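Local coordinates for protein aromatic-amino-acid aminotransferase (Burkholderia pseudomallei, PDB 4F4E) that probably transfers amino groups between aromatic amino acids such as tyrosine and 2-oxoglutarate, working as a homodimer with pyridoxal 5'-phosphate bound covalently to a lysine, at residues Y88-Y97 against S307-A318; A255-S266 against V278-D286. All coordinates share one frame; numbering follows the deposited sequence.

Contact 1 (Y88-Y97 against S307-A318); sequences YLPIDGIAAY and SNPPTHGGAIVA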
loop_
_atom_site.group_PDB
_atom_site.type_symbol
_atom_site.label_atom_id
_atom_site.label_comp_id
_atom_site.label_asym_id
_atom_site.label_seq_id
_atom_site.Cartn_x
_atom_site.Cartn_y
_atom_site.Cartn_z
ATOM N N TYR A 88 -0.772 2.615 14.346
ATOM C CA TYR A 88 -1.151 3.031 13.026
ATOM C C TYR A 88 -0.831 4.493 12.825
ATOM O O TYR A 88 -1.010 5.310 13.753
ATOM C CB TYR A 88 -2.634 2.852 12.800
ATOM C CG TYR A 88 -3.132 1.421 12.757
ATOM C CD1 TYR A 88 -2.828 0.606 11.701
ATOM C CD2 TYR A 88 -3.902 0.887 13.788
ATOM C CE1 TYR A 88 -3.327 -0.692 11.621
ATOM C CE2 TYR A 88 -4.378 -0.415 13.732
ATOM C CZ TYR A 88 -4.080 -1.210 12.635
ATOM O OH TYR A 88 -4.579 -2.531 12.558
ATOM N N LEU A 89 -0.411 4.818 11.612
ATOM C CA LEU A 89 -0.325 6.194 11.168
ATOM C C LEU A 89 -1.747 6.681 10.851
ATOM O O LEU A 89 -2.637 5.863 10.551
ATOM C CB LEU A 89 0.531 6.330 9.914
ATOM C CG LEU A 89 2.029 6.052 10.028
ATOM C CD1 LEU A 89 2.718 6.294 8.674
ATOM C CD2 LEU A 89 2.639 6.895 11.143
ATOM N N PRO A 90 -1.950 8.023 10.821
ATOM C CA PRO A 90 -3.153 8.570 10.210
ATOM C C PRO A 90 -3.361 8.073 8.779
ATOM O O PRO A 90 -2.407 7.598 8.122
ATOM C CB PRO A 90 -2.851 10.086 10.190
ATOM C CG PRO A 90 -1.975 10.273 11.348
ATOM C CD PRO A 90 -1.046 9.101 11.202
ATOM N N ILE A 91 -4.621 8.164 8.297
ATOM C CA ILE A 91 -4.987 7.671 6.998
ATOM C C ILE A 91 -4.135 8.340 5.936
ATOM O O ILE A 91 -3.682 7.685 4.984
ATOM C CB ILE A 91 -6.491 7.857 6.708
ATOM C CG1 ILE A 91 -7.354 6.985 7.655
ATOM C CG2 ILE A 91 -6.808 7.558 5.237
ATOM C CD1 ILE A 91 -8.849 7.365 7.559
ATOM N N ASP A 92 -3.860 9.640 6.139
ATOM C CA ASP A 92 -3.087 10.414 5.194
ATOM C C ASP A 92 -1.614 10.520 5.535
ATOM O O ASP A 92 -0.923 11.367 5.009
ATOM C CB ASP A 92 -3.669 11.834 5.029
ATOM C CG ASP A 92 -3.915 12.550 6.349
ATOM O OD1 ASP A 92 -3.776 11.960 7.441
ATOM O OD2 ASP A 92 -4.328 13.740 6.275
ATOM N N GLY A 93 -1.179 9.723 6.479
ATOM C CA GLY A 93 0.258 9.528 6.770
ATOM C C GLY A 93 0.801 10.485 7.804
ATOM O O GLY A 93 0.064 11.116 8.563
ATOM N N ILE A 94 2.117 10.559 7.861
ATOM C CA ILE A 94 2.834 11.366 8.859
ATOM C C ILE A 94 2.653 12.830 8.508
ATOM O O ILE A 94 3.019 13.261 7.450
ATOM C CB ILE A 94 4.341 11.011 8.880
ATOM C CG1 ILE A 94 4.529 9.535 9.249
ATOM C CG2 ILE A 94 5.092 11.918 9.874
ATOM C CD1 ILE A 94 5.841 8.985 8.784
ATOM N N ALA A 95 2.047 13.605 9.401
ATOM C CA ALA A 95 1.722 14.972 9.074
ATOM C C ALA A 95 2.953 15.811 8.714
ATOM O O ALA A 95 2.930 16.614 7.764
ATOM C CB ALA A 95 0.968 15.600 10.237
ATOM N N ALA A 96 4.047 15.635 9.441
ATOM C CA ALA A 96 5.268 16.414 9.173
ATOM C C ALA A 96 5.820 16.066 7.791
ATOM O O ALA A 96 6.423 16.931 7.137
ATOM C CB ALA A 96 6.355 16.129 10.243
ATOM N N TYR A 97 5.703 14.791 7.401
ATOM C CA TYR A 97 6.132 14.341 6.062
ATOM C C TYR A 97 5.278 15.042 5.014
ATOM O O TYR A 97 5.816 15.621 4.065
ATOM C CB TYR A 97 5.955 12.818 5.908
ATOM C CG TYR A 97 6.060 12.258 4.515
ATOM C CD1 TYR A 97 7.286 11.831 3.999
ATOM C CD2 TYR A 97 4.948 12.081 3.737
ATOM C CE1 TYR A 97 7.365 11.307 2.728
ATOM C CE2 TYR A 97 5.022 11.579 2.471
ATOM C CZ TYR A 97 6.238 11.152 1.966
ATOM O OH TYR A 97 6.301 10.576 0.715
ATOM N N SER A 307 -5.985 1.118 4.363
ATOM C CA SER A 307 -6.257 1.626 5.716
ATOM C C SER A 307 -5.415 2.860 6.040
ATOM O O SER A 307 -5.949 3.959 6.332
ATOM C CB SER A 307 -6.047 0.529 6.767
ATOM O OG SER A 307 -6.879 0.794 7.834
ATOM N N ASN A 308 -4.114 2.664 6.024
ATOM C CA ASN A 308 -3.183 3.723 6.352
ATOM C C ASN A 308 -1.813 3.274 5.842
ATOM O O ASN A 308 -1.625 2.096 5.564
ATOM C CB ASN A 308 -3.190 4.027 7.867
ATOM C CG ASN A 308 -3.251 2.777 8.715
ATOM O OD1 ASN A 308 -2.293 1.976 8.717
ATOM N ND2 ASN A 308 -4.419 2.560 9.420
ATOM N N PRO A 309 -0.884 4.210 5.605
ATOM C CA PRO A 309 0.368 3.816 4.962
ATOM C C PRO A 309 1.453 3.329 5.919
ATOM O O PRO A 309 1.359 3.505 7.126
ATOM C CB PRO A 309 0.788 5.114 4.231
ATOM C CG PRO A 309 0.333 6.171 5.183
ATOM C CD PRO A 309 -0.952 5.655 5.836
ATOM N N PRO A 310 2.504 2.712 5.367
ATOM C CA PRO A 310 3.601 2.226 6.187
ATOM C C PRO A 310 4.453 3.346 6.723
ATOM O O PRO A 310 4.498 4.455 6.153
ATOM C CB PRO A 310 4.398 1.340 5.208
ATOM C CG PRO A 310 4.128 1.924 3.872
ATOM C CD PRO A 310 2.715 2.435 3.945
ATOM N N THR A 311 5.144 3.070 7.812
ATOM C CA THR A 311 5.820 4.096 8.581
ATOM C C THR A 311 7.268 4.302 8.158
ATOM O O THR A 311 7.706 5.451 7.990
ATOM C CB THR A 311 5.785 3.787 10.096
ATOM O OG1 THR A 311 4.427 3.783 10.540
ATOM C CG2 THR A 311 6.489 4.927 10.939
ATOM N N HIS A 312 8.015 3.210 7.992
ATOM C CA HIS A 312 9.444 3.320 7.943
ATOM C C HIS A 312 9.975 4.330 6.915
ATOM O O HIS A 312 10.743 5.255 7.270
ATOM C CB HIS A 312 10.074 1.963 7.708
ATOM C CG HIS A 312 11.570 1.991 7.911
ATOM N ND1 HIS A 312 12.109 2.190 9.120
ATOM C CD2 HIS A 312 12.619 1.916 7.000
ATOM C CE1 HIS A 312 13.480 2.192 9.009
ATOM N NE2 HIS A 312 13.793 2.037 7.711
ATOM N N GLY A 313 9.629 4.120 5.647
ATOM C CA GLY A 313 10.123 4.974 4.578
ATOM C C GLY A 313 9.782 6.449 4.764
ATOM O O GLY A 313 10.649 7.346 4.662
ATOM N N GLY A 314 8.509 6.724 4.951
ATOM C CA GLY A 314 8.080 8.098 5.212
ATOM C C GLY A 314 8.736 8.763 6.399
ATOM O O GLY A 314 9.081 9.929 6.336
ATOM N N ALA A 315 8.920 8.011 7.478
ATOM C CA ALA A 315 9.559 8.546 8.665
ATOM C C ALA A 315 11.013 8.945 8.392
ATOM O O ALA A 315 11.486 9.957 8.884
ATOM C CB ALA A 315 9.481 7.574 9.814
ATOM N N ILE A 316 11.706 8.104 7.628
ATOM C CA ILE A 316 13.065 8.385 7.207
ATOM C C ILE A 316 13.161 9.611 6.284
ATOM O O ILE A 316 13.994 10.488 6.512
ATOM C CB ILE A 316 13.697 7.138 6.588
ATOM C CG1 ILE A 316 13.829 6.045 7.660
ATOM C CG2 ILE A 316 15.027 7.422 5.945
ATOM C CD1 ILE A 316 14.723 6.287 8.879
ATOM N N VAL A 317 12.300 9.703 5.276
ATOM C CA VAL A 317 12.331 10.869 4.408
ATOM C C VAL A 317 12.027 12.097 5.257
ATOM O O VAL A 317 12.722 13.120 5.123
ATOM C CB VAL A 317 11.353 10.751 3.239
ATOM C CG1 VAL A 317 11.151 12.119 2.488
ATOM C CG2 VAL A 317 11.781 9.655 2.277
ATOM N N ALA A 318 10.990 12.046 6.105
ATOM C CA ALA A 318 10.652 13.201 6.959
ATOM C C ALA A 318 11.831 13.599 7.844
ATOM O O ALA A 318 12.143 14.814 7.996
ATOM C CB ALA A 318 9.425 12.903 7.840
HETATM O O HOH W 1 0.094 2.872 9.508
HETATM O O HOH W 2 -5.398 5.533 10.789
#
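Asn-308 puts its amide against the ring of Tyr-88. The amide oxygen OD1 sits at the ring edge, 3.3 Å from CD1, and the two planes are 59° apart. CG of Asn-308 lies between its backbone N and carbonyl carbon (chi1 41°), which turns the amide toward Tyr-88. One water fixes this corner: it accepts from Leu-89 N and donates to Asn-308 OD1 and to Pro-309 O. The direct contacts across the segments are van der Waals. Leu-89 brings CG to 3.3 Å from Thr-311 OG1, which is hydrogen-bonded to Gly-275 O of the second subunit, and its CD1 touches Pro-309 O. The type I turn from Pro-90 to Gly-93 packs against CD and CG of the Pro-309 ring, with Pro-90 O 3.3 Å from CD. Ile-94, the N-cap residue of helix 95-106, sends CD1 to 3.5 Å from Ala-315 N. CD1 also touches the backbone of Gly-314, which has no side chain. Tyr-97 swings its ring away from its backbone N (chi1 167°), and CE1 meets Val-317 CG1 at 3.9 Å. Tyr-88 OH bonds to the pyridoxal-lysine of the second subunit, so segment 88-97 lies at the dimer interface of this class I aminotransferase. The contact sets the starts of helices 95-106 and 312-322 together. Helix 288-303 touches Ile-91, helix 70-81 touches Thr-311, and strand 118-124 touches Pro-309 through Gln-122.

Contact 2 (A255-S266 against V278-D286); sequences AAANLNVFVSSS and VGALSIITD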
loop_
_atom_site.group_PDB
_atom_site.type_symbol
_atom_site.label_atom_id
_atom_site.label_comp_id
_atom_site.label_asym_id
_atom_site.label_seq_id
_atom_site.Cartn_x
_atom_site.Cartn_y
_atom_site.Cartn_z
ATOM N N ALA A 255 0.663 25.632 -10.171
ATOM C CA ALA A 255 0.234 26.175 -8.899
ATOM C C ALA A 255 -0.045 27.670 -9.031
ATOM O O ALA A 255 -1.067 28.147 -8.519
ATOM C CB ALA A 255 1.281 25.899 -7.802
ATOM N N ALA A 256 0.823 28.383 -9.745
ATOM C CA ALA A 256 0.724 29.836 -9.887
ATOM C C ALA A 256 -0.486 30.252 -10.703
ATOM O O ALA A 256 -0.922 31.403 -10.604
ATOM C CB ALA A 256 2.012 30.405 -10.515
ATOM N N ALA A 257 -1.012 29.326 -11.514
ATOM C CA ALA A 257 -2.166 29.563 -12.396
ATOM C C ALA A 257 -3.555 29.437 -11.772
ATOM O O ALA A 257 -4.551 29.583 -12.482
ATOM C CB ALA A 257 -2.073 28.657 -13.643
ATOM N N ASN A 258 -3.652 29.179 -10.473
ATOM C CA ASN A 258 -4.970 29.058 -9.824
ATOM C C ASN A 258 -5.878 28.022 -10.490
ATOM O O ASN A 258 -7.022 28.315 -10.928
ATOM C CB ASN A 258 -5.653 30.421 -9.724
ATOM C CG ASN A 258 -5.204 31.186 -8.491
ATOM O OD1 ASN A 258 -4.755 30.595 -7.505
ATOM N ND2 ASN A 258 -5.324 32.507 -8.541
ATOM N N LEU A 259 -5.288 26.838 -10.604
ATOM C CA LEU A 259 -5.906 25.655 -11.146
ATOM C C LEU A 259 -6.040 24.622 -10.036
ATOM O O LEU A 259 -5.274 24.638 -9.075
ATOM C CB LEU A 259 -4.991 25.067 -12.247
ATOM C CG LEU A 259 -4.819 25.935 -13.490
ATOM C CD1 LEU A 259 -3.890 25.292 -14.504
ATOM C CD2 LEU A 259 -6.181 26.189 -14.113
ATOM N N ASN A 260 -7.021 23.733 -10.168
ATOM C CA ASN A 260 -7.018 22.524 -9.393
ATOM C C ASN A 260 -6.046 21.572 -10.088
ATOM O O ASN A 260 -6.166 21.353 -11.325
ATOM C CB ASN A 260 -8.401 21.952 -9.309
ATOM C CG ASN A 260 -9.369 22.908 -8.601
ATOM O OD1 ASN A 260 -10.428 23.182 -9.107
ATOM N ND2 ASN A 260 -8.970 23.444 -7.448
ATOM N N VAL A 261 -5.047 21.109 -9.345
ATOM C CA VAL A 261 -3.919 20.368 -9.897
ATOM C C VAL A 261 -3.744 19.149 -9.019
ATOM O O VAL A 261 -3.809 19.260 -7.791
ATOM C CB VAL A 261 -2.590 21.181 -9.852
ATOM C CG1 VAL A 261 -1.447 20.400 -10.514
ATOM C CG2 VAL A 261 -2.737 22.557 -10.497
ATOM N N PHE A 262 -3.558 17.992 -9.633
ATOM C CA PHE A 262 -3.156 16.772 -8.934
ATOM C C PHE A 262 -1.669 16.562 -9.156
ATOM O O PHE A 262 -1.181 16.820 -10.262
ATOM C CB PHE A 262 -3.924 15.565 -9.472
ATOM C CG PHE A 262 -5.354 15.493 -9.006
ATOM C CD1 PHE A 262 -6.268 16.418 -9.416
ATOM C CD2 PHE A 262 -5.772 14.460 -8.211
ATOM C CE1 PHE A 262 -7.574 16.353 -9.019
ATOM C CE2 PHE A 262 -7.074 14.384 -7.797
ATOM C CZ PHE A 262 -7.984 15.325 -8.206
ATOM N N VAL A 263 -0.946 16.127 -8.113
ATOM C CA VAL A 263 0.489 15.870 -8.202
ATOM C C VAL A 263 0.816 14.557 -7.524
ATOM O O VAL A 263 0.638 14.429 -6.310
ATOM C CB VAL A 263 1.344 16.953 -7.515
ATOM C CG1 VAL A 263 2.827 16.681 -7.742
ATOM C CG2 VAL A 263 0.969 18.364 -8.043
ATOM N N SER A 264 1.281 13.579 -8.295
ATOM C CA SER A 264 1.876 12.381 -7.702
ATOM C C SER A 264 3.379 12.626 -7.628
ATOM O O SER A 264 4.018 12.926 -8.660
ATOM C CB SER A 264 1.639 11.146 -8.549
ATOM O OG SER A 264 2.587 10.135 -8.189
ATOM N N SER A 265 3.925 12.536 -6.428
ATOM C CA SER A 265 5.346 12.630 -6.218
ATOM C C SER A 265 5.909 11.327 -5.592
ATOM O O SER A 265 5.187 10.592 -4.904
ATOM C CB SER A 265 5.716 13.854 -5.379
ATOM O OG SER A 265 5.252 13.789 -4.068
ATOM N N SER A 266 7.188 11.063 -5.879
ATOM C CA SER A 266 7.852 9.846 -5.424
ATOM C C SER A 266 9.222 10.166 -4.884
ATOM O O SER A 266 9.963 10.988 -5.447
ATOM C CB SER A 266 8.104 8.872 -6.593
ATOM O OG SER A 266 8.752 7.664 -6.120
ATOM N N VAL A 278 7.521 5.097 -0.812
ATOM C CA VAL A 278 7.388 6.425 -0.205
ATOM C C VAL A 278 7.100 7.463 -1.298
ATOM O O VAL A 278 7.964 7.778 -2.110
ATOM C CB VAL A 278 8.698 6.812 0.527
ATOM C CG1 VAL A 278 8.453 8.026 1.429
ATOM C CG2 VAL A 278 9.224 5.656 1.333
ATOM N N GLY A 279 5.847 7.929 -1.353
ATOM C CA GLY A 279 5.403 8.978 -2.236
ATOM C C GLY A 279 4.271 9.763 -1.610
ATOM O O GLY A 279 4.032 9.700 -0.384
ATOM N N ALA A 280 3.600 10.550 -2.421
ATOM C CA ALA A 280 2.555 11.456 -1.913
ATOM C C ALA A 280 1.669 11.905 -3.066
ATOM O O ALA A 280 2.128 12.092 -4.200
ATOM C CB ALA A 280 3.157 12.668 -1.223
ATOM N N LEU A 281 0.398 12.107 -2.752
ATOM C CA LEU A 281 -0.532 12.766 -3.676
ATOM C C LEU A 281 -0.818 14.120 -3.073
ATOM O O LEU A 281 -1.171 14.209 -1.870
ATOM C CB LEU A 281 -1.874 12.042 -3.788
ATOM C CG LEU A 281 -2.891 12.748 -4.707
ATOM C CD1 LEU A 281 -2.403 12.730 -6.173
ATOM C CD2 LEU A 281 -4.271 12.140 -4.548
ATOM N N SER A 282 -0.629 15.156 -3.860
ATOM C CA SER A 282 -0.968 16.494 -3.447
ATOM C C SER A 282 -2.041 17.016 -4.391
ATOM O O SER A 282 -2.002 16.764 -5.590
ATOM C CB SER A 282 0.266 17.430 -3.454
ATOM O OG SER A 282 1.286 17.049 -2.516
ATOM N N ILE A 283 -3.026 17.744 -3.835
ATOM C CA ILE A 283 -4.086 18.357 -4.625
ATOM C C ILE A 283 -4.215 19.849 -4.258
ATOM O O ILE A 283 -4.313 20.191 -3.090
ATOM C CB ILE A 283 -5.450 17.645 -4.405
ATOM C CG1 ILE A 283 -5.344 16.139 -4.666
ATOM C CG2 ILE A 283 -6.548 18.287 -5.268
ATOM C CD1 ILE A 283 -6.614 15.350 -4.262
ATOM N N ILE A 284 -4.212 20.728 -5.257
ATOM C CA ILE A 284 -4.396 22.156 -5.011
ATOM C C ILE A 284 -5.884 22.455 -5.118
ATOM O O ILE A 284 -6.518 22.141 -6.148
ATOM C CB ILE A 284 -3.546 23.000 -5.978
ATOM C CG1 ILE A 284 -2.064 22.723 -5.773
ATOM C CG2 ILE A 284 -3.890 24.509 -5.853
ATOM C CD1 ILE A 284 -1.092 23.415 -6.734
ATOM N N THR A 285 -6.450 23.044 -4.061
ATOM C CA THR A 285 -7.871 23.364 -4.052
ATOM C C THR A 285 -8.057 24.873 -4.006
ATOM O O THR A 285 -7.082 25.618 -3.852
ATOM C CB THR A 285 -8.560 22.719 -2.870
ATOM O OG1 THR A 285 -8.140 23.405 -1.678
ATOM C CG2 THR A 285 -8.204 21.162 -2.822
ATOM N N ASP A 286 -9.300 25.323 -4.135
ATOM C CA ASP A 286 -9.581 26.755 -4.259
ATOM C C ASP A 286 -9.637 27.440 -2.887
ATOM O O ASP A 286 -9.544 28.682 -2.800
ATOM C CB ASP A 286 -10.939 26.966 -4.935
ATOM C CG ASP A 286 -10.903 26.683 -6.423
ATOM O OD1 ASP A 286 -9.829 26.303 -6.938
ATOM O OD2 ASP A 286 -11.926 26.920 -7.098
HETATM O O HOH W 3 -6.899 26.021 -7.011
HETATM O O HOH W 4 2.675 15.045 -3.948
#
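CG of Phe-262 and CG1 of Ile-283 both lie beside the backbone N (chi1 -75° and -54°); the residues form a non-hydrogen-bonded pair, and their side chains lie side by side on one face of the sheet. CG1 of Ile-283 lies over one face of the ring, 4.2 Å from its centroid, toward the rim. CD1 of Ile-283 reaches CE2 of Phe-262 at 3.7 Å, while CD1 of Leu-281 comes to the ring edge. On the other face of the sheet, Ile-284 extends its chain (chi2 176°) past Val-261, so that CD1 meets CB of Ala-255 at 3.6 Å. This ties the end of helix 249-256 to the strand. Strands 261-266 and 278-284 form an antiparallel beta hairpin within the large mixed sheet of the class I aminotransferase fold. Strand 230-235 lies beside 261-266, and 118-124 beside 278-284. Val-263 and Ser-282 are a hydrogen-bonded pair, with bonds running both ways between their backbones, and Ser-265 and Ala-280 are another. Ser-266 and Gly-279, a non-hydrogen-bonded pair, come close at CA, 4.1 Å apart. A water donates to Val-263 O and also binds the hydroxyls of Ser-265 and Ser-282; Ser-282 OG has a further partner in Thr-120. At the far end, ND2 of Asn-260 makes two bonds. The one to Ile-284 O is 3.1 Å long and lies in the amide plane. The other, to Asp-286 OD1, is 3.0 Å long but more bent, and reaches the oxygen from above the carboxylate plane. A second water donates to the same OD1 and, weakly, to Leu-259 O. Phe-25 of the second subunit packs on Asn-260 and Ile-283.

How the contacts relate
The two contacts have centres about 18 Å apart and meet at one end of the hairpin. The hydroxyl of Tyr-97 in contact 1 lies 2.7 Å from Gly-279 O in contact 2, a probable hydrogen bond. Val-278 packs there too, with CG2 3.4 Å from Gly-313 CA. The hairpin of contact 2 belongs to the chain between the two segments of contact 1. Both contacts reach a cofactor, but not the same one. Ser-266 OG bonds to a phosphate oxygen of the pyridoxal-lysine at position 269 of its own chain, and also to Ser-268 N. Tyr-88 OH reaches the cofactor of the second subunit. One subunit thus contributes a residue to its own cofactor site and one to its partner's.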